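Local coordinates for kinetochore protein Mis16 (Schizosaccharomyces japonicus, PDB 4XYH) that recognises histone H4 and, independently, the CENP-A-specific chaperone Scm3, as a WD-repeat protein of the centromere, at residues Val328-Trp333 / Val342-Asp347; Arg349-Asp354 / Met375-Gly380. One frame throughout, in Å; residues are numbered along the deposited sequence.

Overall arrangement
Both contacts lie in one four-stranded antiparallel blade of a seven-bladed WD-repeat propeller. In chain order its strands are 328-333, 340-345, 350-354 and 374-378, and they lie side by side in that same order. Contact 1 pairs the first two strands, with its centre about 9 Å from the centre of the chain; contact 2 pairs the last two, about 16 Å out. The contact centres are about 9 Å apart. Strands 340-345 and 350-354 join them, Thr343 bonding to Cys351 through the backbone. The contacts follow each other along the chain, running from the inner to the outer part of the blade, so that together they take in all four of its strands.

Contact 1. Residues Val328-Trp333 / Val342-Asp347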
ATOM      1  N   VAL A 328     -11.463  -4.911  -5.109  1.00 26.98           N
ATOM      2  CA  VAL A 328     -10.798  -3.967  -4.231  1.00 22.58           C
ATOM      3  C   VAL A 328      -9.390  -4.476  -3.970  1.00 25.61           C
ATOM      4  O   VAL A 328      -9.183  -5.665  -3.690  1.00 21.71           O
ATOM      5  CB  VAL A 328     -11.557  -3.776  -2.921  1.00 21.60           C
ATOM      6  CG1 VAL A 328     -10.944  -2.607  -2.117  1.00 19.99           C
ATOM      7  CG2 VAL A 328     -13.029  -3.511  -3.221  1.00 19.56           C
ATOM      8  N   TYR A 329      -8.427  -3.566  -4.078  1.00 23.57           N
ATOM      9  CA  TYR A 329      -7.016  -3.911  -3.988  1.00 24.97           C
ATOM     10  C   TYR A 329      -6.357  -3.356  -2.715  1.00 24.28           C
ATOM     11  O   TYR A 329      -5.911  -4.102  -1.862  1.00 25.95           O
ATOM     12  CB  TYR A 329      -6.290  -3.400  -5.233  1.00 23.87           C
ATOM     13  CG  TYR A 329      -4.863  -3.884  -5.379  1.00 40.50           C
ATOM     14  CD1 TYR A 329      -4.580  -5.243  -5.506  1.00 35.98           C
ATOM     15  CD2 TYR A 329      -3.790  -2.979  -5.423  1.00 40.93           C
ATOM     16  CE1 TYR A 329      -3.264  -5.693  -5.650  1.00 44.86           C
ATOM     17  CE2 TYR A 329      -2.462  -3.421  -5.574  1.00 35.56           C
ATOM     18  CZ  TYR A 329      -2.205  -4.779  -5.687  1.00 47.77           C
ATOM     19  OH  TYR A 329      -0.903  -5.244  -5.831  1.00 39.11           O
ATOM     20  N   ASN A 330      -6.305  -2.041  -2.590  1.00 26.39           N
ATOM     21  CA  ASN A 330      -5.607  -1.426  -1.478  1.00 25.59           C
ATOM     22  C   ASN A 330      -6.568  -1.104  -0.337  1.00 26.57           C
ATOM     23  O   ASN A 330      -7.735  -0.800  -0.563  1.00 23.41           O
ATOM     24  CB  ASN A 330      -4.879  -0.149  -1.937  1.00 24.91           C
ATOM     25  CG  ASN A 330      -3.885  -0.407  -3.068  1.00 32.63           C
ATOM     26  OD1 ASN A 330      -3.920   0.250  -4.121  1.00 30.65           O
ATOM     27  ND2 ASN A 330      -2.989  -1.370  -2.855  1.00 33.42           N
ATOM     28  N   VAL A 331      -6.065  -1.167   0.885  1.00 21.72           N
ATOM     29  CA  VAL A 331      -6.828  -0.738   2.036  1.00 21.50           C
ATOM     30  C   VAL A 331      -5.839  -0.115   3.016  1.00 22.22           C
ATOM     31  O   VAL A 331      -4.829  -0.719   3.333  1.00 21.80           O
ATOM     32  CB  VAL A 331      -7.623  -1.914   2.668  1.00 21.70           C
ATOM     33  CG1 VAL A 331      -6.716  -3.123   2.987  1.00 19.95           C
ATOM     34  CG2 VAL A 331      -8.374  -1.452   3.882  1.00 18.42           C
ATOM     35  N   GLN A 332      -6.098   1.117   3.449  1.00 20.45           N
ATOM     36  CA  GLN A 332      -5.180   1.806   4.354  1.00 22.91           C
ATOM     37  C   GLN A 332      -5.931   2.663   5.358  1.00 24.90           C
ATOM     38  O   GLN A 332      -6.740   3.523   4.977  1.00 21.85           O
ATOM     39  CB  GLN A 332      -4.205   2.689   3.587  1.00 24.05           C
ATOM     40  CG  GLN A 332      -3.297   1.932   2.643  1.00 37.87           C
ATOM     41  CD  GLN A 332      -1.912   1.758   3.196  1.00 43.08           C
ATOM     42  OE1 GLN A 332      -1.284   0.707   3.021  1.00 49.04           O
ATOM     43  NE2 GLN A 332      -1.415   2.795   3.868  1.00 40.42           N
ATOM     44  N   TRP A 333      -5.640   2.450   6.636  1.00 15.63           N
ATOM     45  CA  TRP A 333      -6.253   3.244   7.688  1.00 20.27           C
ATOM     46  C   TRP A 333      -5.628   4.633   7.747  1.00 19.32           C
ATOM     47  O   TRP A 333      -4.423   4.774   7.567  1.00 19.11           O
ATOM     48  CB  TRP A 333      -6.091   2.545   9.028  1.00 17.16           C
ATOM     49  CG  TRP A 333      -6.833   1.271   9.125  1.00 19.28           C
ATOM     50  CD1 TRP A 333      -6.338   0.016   8.923  1.00 17.42           C
ATOM     51  CD2 TRP A 333      -8.219   1.112   9.444  1.00 19.86           C
ATOM     52  NE1 TRP A 333      -7.330  -0.914   9.099  1.00 18.60           N
ATOM     53  CE2 TRP A 333      -8.494  -0.267   9.424  1.00 19.29           C
ATOM     54  CE3 TRP A 333      -9.253   2.002   9.747  1.00 20.95           C
ATOM     55  CZ2 TRP A 333      -9.765  -0.782   9.703  1.00 23.09           C
ATOM     56  CZ3 TRP A 333     -10.512   1.491  10.026  1.00 26.51           C
ATOM     57  CH2 TRP A 333     -10.759   0.109  10.002  1.00 20.23           C
ATOM     58  N   VAL A 342      -9.199   4.195   3.730  1.00 18.29           N
ATOM     59  CA  VAL A 342      -9.265   4.465   2.313  1.00 22.36           C
ATOM     60  C   VAL A 342      -9.054   3.146   1.554  1.00 23.29           C
ATOM     61  O   VAL A 342      -8.290   2.282   2.001  1.00 20.95           O
ATOM     62  CB  VAL A 342      -8.214   5.538   1.901  1.00 23.52           C
ATOM     63  CG1 VAL A 342      -6.778   5.000   1.991  1.00 16.19           C
ATOM     64  CG2 VAL A 342      -8.487   6.010   0.527  1.00 20.30           C
ATOM     65  N   THR A 343      -9.763   2.979   0.439  1.00 17.82           N
ATOM     66  CA  THR A 343      -9.640   1.790  -0.389  1.00 19.54           C
ATOM     67  C   THR A 343      -9.520   2.186  -1.861  1.00 23.95           C
ATOM     68  O   THR A 343      -9.872   3.302  -2.246  1.00 19.54           O
ATOM     69  CB  THR A 343     -10.850   0.833  -0.220  1.00 24.23           C
ATOM     70  OG1 THR A 343     -12.052   1.481  -0.662  1.00 22.96           O
ATOM     71  CG2 THR A 343     -11.016   0.419   1.232  1.00 21.00           C
ATOM     72  N   SER A 344      -9.023   1.261  -2.677  1.00 21.46           N
ATOM     73  CA  SER A 344      -8.796   1.508  -4.094  1.00 23.65           C
ATOM     74  C   SER A 344      -9.230   0.276  -4.862  1.00 25.46           C
ATOM     75  O   SER A 344      -9.154  -0.845  -4.351  1.00 22.31           O
ATOM     76  CB  SER A 344      -7.327   1.817  -4.390  1.00 22.25           C
ATOM     77  OG  SER A 344      -6.577   0.620  -4.591  1.00 24.00           O
ATOM     78  N   SER A 345      -9.650   0.483  -6.098  1.00 21.02           N
ATOM     79  CA  SER A 345     -10.268  -0.590  -6.841  1.00 27.79           C
ATOM     80  C   SER A 345      -9.942  -0.544  -8.331  1.00 27.80           C
ATOM     81  O   SER A 345      -9.500   0.475  -8.867  1.00 26.51           O
ATOM     82  CB  SER A 345     -11.784  -0.547  -6.625  1.00 24.58           C
ATOM     83  OG  SER A 345     -12.458  -1.458  -7.465  1.00 27.07           O
ATOM     84  N   THR A 346     -10.160  -1.674  -8.987  1.00 28.19           N
ATOM     85  CA  THR A 346     -10.073  -1.770 -10.434  1.00 28.66           C
ATOM     86  C   THR A 346     -11.156  -0.901 -11.100  1.00 27.96           C
ATOM     87  O   THR A 346     -11.036  -0.530 -12.267  1.00 26.99           O
ATOM     88  CB  THR A 346     -10.198  -3.245 -10.873  1.00 30.32           C
ATOM     89  OG1 THR A 346      -9.108  -3.982 -10.307  1.00 32.28           O
ATOM     90  CG2 THR A 346     -10.144  -3.386 -12.388  1.00 32.64           C
ATOM     91  N   ASP A 347     -12.191  -0.538 -10.344  1.00 27.77           N
ATOM     92  CA  ASP A 347     -13.229   0.356 -10.867  1.00 31.25           C
ATOM     93  C   ASP A 347     -12.720   1.780 -11.043  1.00 26.77           C
ATOM     94  O   ASP A 347     -13.491   2.665 -11.405  1.00 31.28           O
ATOM     95  CB  ASP A 347     -14.481   0.355  -9.967  1.00 32.19           C
ATOM     96  CG  ASP A 347     -14.251   1.010  -8.594  1.00 31.65           C
ATOM     97  OD1 ASP A 347     -13.193   1.640  -8.339  1.00 29.74           O
ATOM     98  OD2 ASP A 347     -15.170   0.892  -7.755  1.00 31.22           O
TER
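The carbonyl oxygen of Gln332 is gripped by two donors: the backbone N of Val342, 2.8 Å from Gln332 O, and the indole NE1 of Trp390 from strand 385-390 of the next sheet. Gln332 N returns a bond to Val342 O at 2.9 Å, completing an antiparallel hydrogen-bonded pair in the inner hairpin of a WD-repeat blade. Beside it Val342 CG1 packs on Gln332 CB at 3.8 Å. At the other end of the hairpin the regular pairing is interrupted by a classic beta bulge, in which Tyr329 and Asn330 both face Ser344. The N-H of Tyr329 is aimed almost straight at Ser344 O (N to O 2.8 Å, 175°), whereas Ser344 N reaches Asn330 O by a longer, less straight bond.

On the face carrying Val328, Val331 and Thr343, the valines cross Thr343 obliquely. Val328 CG1 comes to 3.9 Å from Thr343 CB, and Val331 CG2 to 4.2 Å from Thr343 CG2. With OG1 of Thr343 set between its backbone N and carbonyl carbon (chi1 63°), the hydroxyl bonds to both Trp353 NE1 and His324 NE2, and His324 ND1 in turn bonds Asp347 OD2, giving the Asp-His-Thr-Trp tetrad of WD repeats. Asp347 is placed by an ST turn: its N lies 3.0 Å from Ser345 OG, the N-H pointing at that oxygen at 176°, while Ser345 OG also bonds Glu327 O.

Contact 2. Residues Arg349-Asp354 / Met375-Gly380; sequences RVCVWD and MFMHGG
The imidazole of His378 meets Val350 at its edge, where CD2 lies 4.0 Å from Val350 CG2, and carries Gly380 N over the centre of one face, 3.6 Å above the plane. Its rotation is fixed by bonds from ND1 to Tyr41 OH and from NE2 to Gln408 OE1, and it also stacks with Trp410. The guanidinium of Arg349 has Met377 SD at its edge, near its plane. The arginine chain, bent at chi2 (-71°), passes across the thioether of Met377 with Arg349 CD 3.5 Å from Met377 SD, while NH2 forms a salt bridge with Glu29 of the N-terminal helix. An alanine at Arg349 would probably cost Glu29 this salt bridge and open a gap beside the Met377 sulfur. Met377 also turns its CE to Cys351 SG, 3.8 Å away.

Between the strands, His378 N gives Val350 O a nearly straight bond of 2.7 Å. Farther along, Val352 O accepts both Met375 N at 2.9 Å and Phe376 N at 3.2 Å, the mark of a classic beta bulge. The Phe376 ring meets Tyr41 edge-to-face. This antiparallel pairing is that of the two outer strands of a WD-repeat propeller blade.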
ATOM      1  N   ARG A 349     -11.704   3.920  -8.856  1.00 28.62           N
ATOM      2  CA  ARG A 349     -12.078   4.864  -7.804  1.00 30.02           C
ATOM      3  C   ARG A 349     -11.268   4.657  -6.521  1.00 27.60           C
ATOM      4  O   ARG A 349     -10.830   3.542  -6.207  1.00 27.43           O
ATOM      5  CB  ARG A 349     -13.572   4.745  -7.482  1.00 27.40           C
ATOM      6  CG  ARG A 349     -14.493   4.938  -8.673  1.00 32.57           C
ATOM      7  CD  ARG A 349     -14.508   6.392  -9.131  1.00 37.20           C
ATOM      8  NE  ARG A 349     -15.303   6.567 -10.342  1.00 40.45           N
ATOM      9  CZ  ARG A 349     -14.795   6.783 -11.556  1.00 40.43           C
ATOM     10  NH1 ARG A 349     -13.472   6.875 -11.742  1.00 35.16           N
ATOM     11  NH2 ARG A 349     -15.617   6.913 -12.585  1.00 39.95           N
ATOM     12  N   VAL A 350     -11.072   5.741  -5.782  1.00 26.74           N
ATOM     13  CA  VAL A 350     -10.552   5.650  -4.416  1.00 22.02           C
ATOM     14  C   VAL A 350     -11.652   6.111  -3.452  1.00 22.46           C
ATOM     15  O   VAL A 350     -12.097   7.248  -3.505  1.00 24.13           O
ATOM     16  CB  VAL A 350      -9.278   6.490  -4.228  1.00 21.77           C
ATOM     17  CG1 VAL A 350      -8.779   6.375  -2.805  1.00 20.66           C
ATOM     18  CG2 VAL A 350      -8.177   6.022  -5.189  1.00 24.26           C
ATOM     19  N   CYS A 351     -12.112   5.220  -2.590  1.00 21.47           N
ATOM     20  CA  CYS A 351     -13.156   5.577  -1.637  1.00 24.29           C
ATOM     21  C   CYS A 351     -12.589   5.828  -0.243  1.00 23.58           C
ATOM     22  O   CYS A 351     -11.739   5.082   0.239  1.00 21.91           O
ATOM     23  CB  CYS A 351     -14.222   4.480  -1.580  1.00 24.59           C
ATOM     24  SG  CYS A 351     -15.208   4.321  -3.120  1.00 33.63           S
ATOM     25  N   VAL A 352     -13.060   6.893   0.395  1.00 23.06           N
ATOM     26  CA  VAL A 352     -12.725   7.160   1.786  1.00 23.85           C
ATOM     27  C   VAL A 352     -13.949   6.821   2.632  1.00 26.99           C
ATOM     28  O   VAL A 352     -15.055   7.276   2.323  1.00 26.29           O
ATOM     29  CB  VAL A 352     -12.317   8.629   2.013  1.00 23.70           C
ATOM     30  CG1 VAL A 352     -11.858   8.839   3.456  1.00 21.56           C
ATOM     31  CG2 VAL A 352     -11.243   9.045   1.011  1.00 20.64           C
ATOM     32  N   TRP A 353     -13.754   6.016   3.677  1.00 22.64           N
ATOM     33  CA  TRP A 353     -14.855   5.548   4.512  1.00 20.45           C
ATOM     34  C   TRP A 353     -14.765   6.092   5.928  1.00 24.63           C
ATOM     35  O   TRP A 353     -13.671   6.264   6.467  1.00 27.81           O
ATOM     36  CB  TRP A 353     -14.880   4.027   4.579  1.00 19.62           C
ATOM     37  CG  TRP A 353     -14.821   3.333   3.253  1.00 26.29           C
ATOM     38  CD1 TRP A 353     -13.697   2.993   2.559  1.00 23.84           C
ATOM     39  CD2 TRP A 353     -15.929   2.863   2.474  1.00 24.90           C
ATOM     40  NE1 TRP A 353     -14.036   2.350   1.398  1.00 24.12           N
ATOM     41  CE2 TRP A 353     -15.399   2.254   1.321  1.00 25.88           C
ATOM     42  CE3 TRP A 353     -17.319   2.895   2.643  1.00 26.12           C
ATOM     43  CZ2 TRP A 353     -16.210   1.686   0.329  1.00 25.98           C
ATOM     44  CZ3 TRP A 353     -18.127   2.332   1.654  1.00 25.59           C
ATOM     45  CH2 TRP A 353     -17.566   1.737   0.514  1.00 25.14           C
ATOM     46  N   ASP A 354     -15.924   6.340   6.530  1.00 23.49           N
ATOM     47  CA  ASP A 354     -16.025   6.807   7.909  1.00 26.05           C
ATOM     48  C   ASP A 354     -16.860   5.810   8.721  1.00 27.46           C
ATOM     49  O   ASP A 354     -18.085   5.843   8.688  1.00 26.50           O
ATOM     50  CB  ASP A 354     -16.649   8.206   7.941  1.00 25.90           C
ATOM     51  CG  ASP A 354     -16.745   8.797   9.352  1.00 30.15           C
ATOM     52  OD1 ASP A 354     -16.672   8.060  10.355  1.00 27.92           O
ATOM     53  OD2 ASP A 354     -16.922  10.029   9.449  1.00 33.45           O
ATOM     54  N   MET A 375     -17.783   8.292   2.764  1.00 28.95           N
ATOM     55  CA  MET A 375     -17.604   9.716   3.010  1.00 30.84           C
ATOM     56  C   MET A 375     -17.162  10.512   1.778  1.00 29.76           C
ATOM     57  O   MET A 375     -17.522  11.680   1.630  1.00 32.71           O
ATOM     58  CB  MET A 375     -16.577   9.889   4.123  1.00 27.61           C
ATOM     59  CG  MET A 375     -16.473  11.280   4.655  1.00 37.32           C
ATOM     60  SD  MET A 375     -14.854  11.563   5.398  1.00 44.18           S
ATOM     61  CE  MET A 375     -14.250  12.767   4.225  1.00 36.95           C
ATOM     62  N   PHE A 376     -16.366   9.887   0.908  1.00 26.47           N
ATOM     63  CA  PHE A 376     -15.775  10.577  -0.247  1.00 24.21           C
ATOM     64  C   PHE A 376     -15.315   9.599  -1.315  1.00 26.69           C
ATOM     65  O   PHE A 376     -14.775   8.526  -1.018  1.00 26.57           O
ATOM     66  CB  PHE A 376     -14.593  11.440   0.191  1.00 21.76           C
ATOM     67  CG  PHE A 376     -14.060  12.355  -0.878  1.00 26.22           C
ATOM     68  CD1 PHE A 376     -14.616  13.613  -1.075  1.00 23.93           C
ATOM     69  CD2 PHE A 376     -12.979  11.982  -1.654  1.00 23.92           C
ATOM     70  CE1 PHE A 376     -14.118  14.471  -2.035  1.00 25.22           C
ATOM     71  CE2 PHE A 376     -12.473  12.834  -2.627  1.00 26.02           C
ATOM     72  CZ  PHE A 376     -13.046  14.086  -2.820  1.00 27.66           C
ATOM     73  N   MET A 377     -15.535   9.971  -2.566  1.00 28.95           N
ATOM     74  CA  MET A 377     -15.016   9.191  -3.670  1.00 23.80           C
ATOM     75  C   MET A 377     -14.103  10.041  -4.522  1.00 25.08           C
ATOM     76  O   MET A 377     -14.478  11.125  -4.973  1.00 25.00           O
ATOM     77  CB  MET A 377     -16.134   8.626  -4.532  1.00 26.92           C
ATOM     78  CG  MET A 377     -15.631   8.145  -5.901  1.00 32.92           C
ATOM     79  SD  MET A 377     -16.919   7.273  -6.797  1.00 67.57           S
ATOM     80  CE  MET A 377     -17.468   6.119  -5.540  1.00 38.04           C
ATOM     81  N   HIS A 378     -12.895   9.543  -4.738  1.00 20.65           N
ATOM     82  CA  HIS A 378     -11.956  10.196  -5.621  1.00 22.44           C
ATOM     83  C   HIS A 378     -12.051   9.594  -7.029  1.00 26.48           C
ATOM     84  O   HIS A 378     -11.736   8.416  -7.230  1.00 23.89           O
ATOM     85  CB  HIS A 378     -10.553  10.064  -5.045  1.00 20.94           C
ATOM     86  CG  HIS A 378      -9.472  10.488  -5.975  1.00 23.46           C
ATOM     87  ND1 HIS A 378      -9.267  11.805  -6.330  1.00 22.54           N
ATOM     88  CD2 HIS A 378      -8.512   9.773  -6.613  1.00 21.90           C
ATOM     89  CE1 HIS A 378      -8.235  11.882  -7.147  1.00 23.68           C
ATOM     90  NE2 HIS A 378      -7.752  10.661  -7.328  1.00 26.14           N
ATOM     91  N   GLY A 379     -12.500  10.403  -7.991  1.00 21.72           N
ATOM     92  CA  GLY A 379     -12.677   9.959  -9.362  1.00 19.53           C
ATOM     93  C   GLY A 379     -11.614  10.454 -10.338  1.00 26.01           C
ATOM     94  O   GLY A 379     -11.814  10.423 -11.553  1.00 21.88           O
ATOM     95  N   GLY A 380     -10.471  10.887  -9.816  1.00 20.58           N
ATOM     96  CA  GLY A 380      -9.420  11.449 -10.650  1.00 21.31           C
ATOM     97  C   GLY A 380      -8.573  10.483 -11.471  1.00 24.21           C
ATOM     98  O   GLY A 380      -7.859  10.908 -12.380  1.00 24.46           O
TER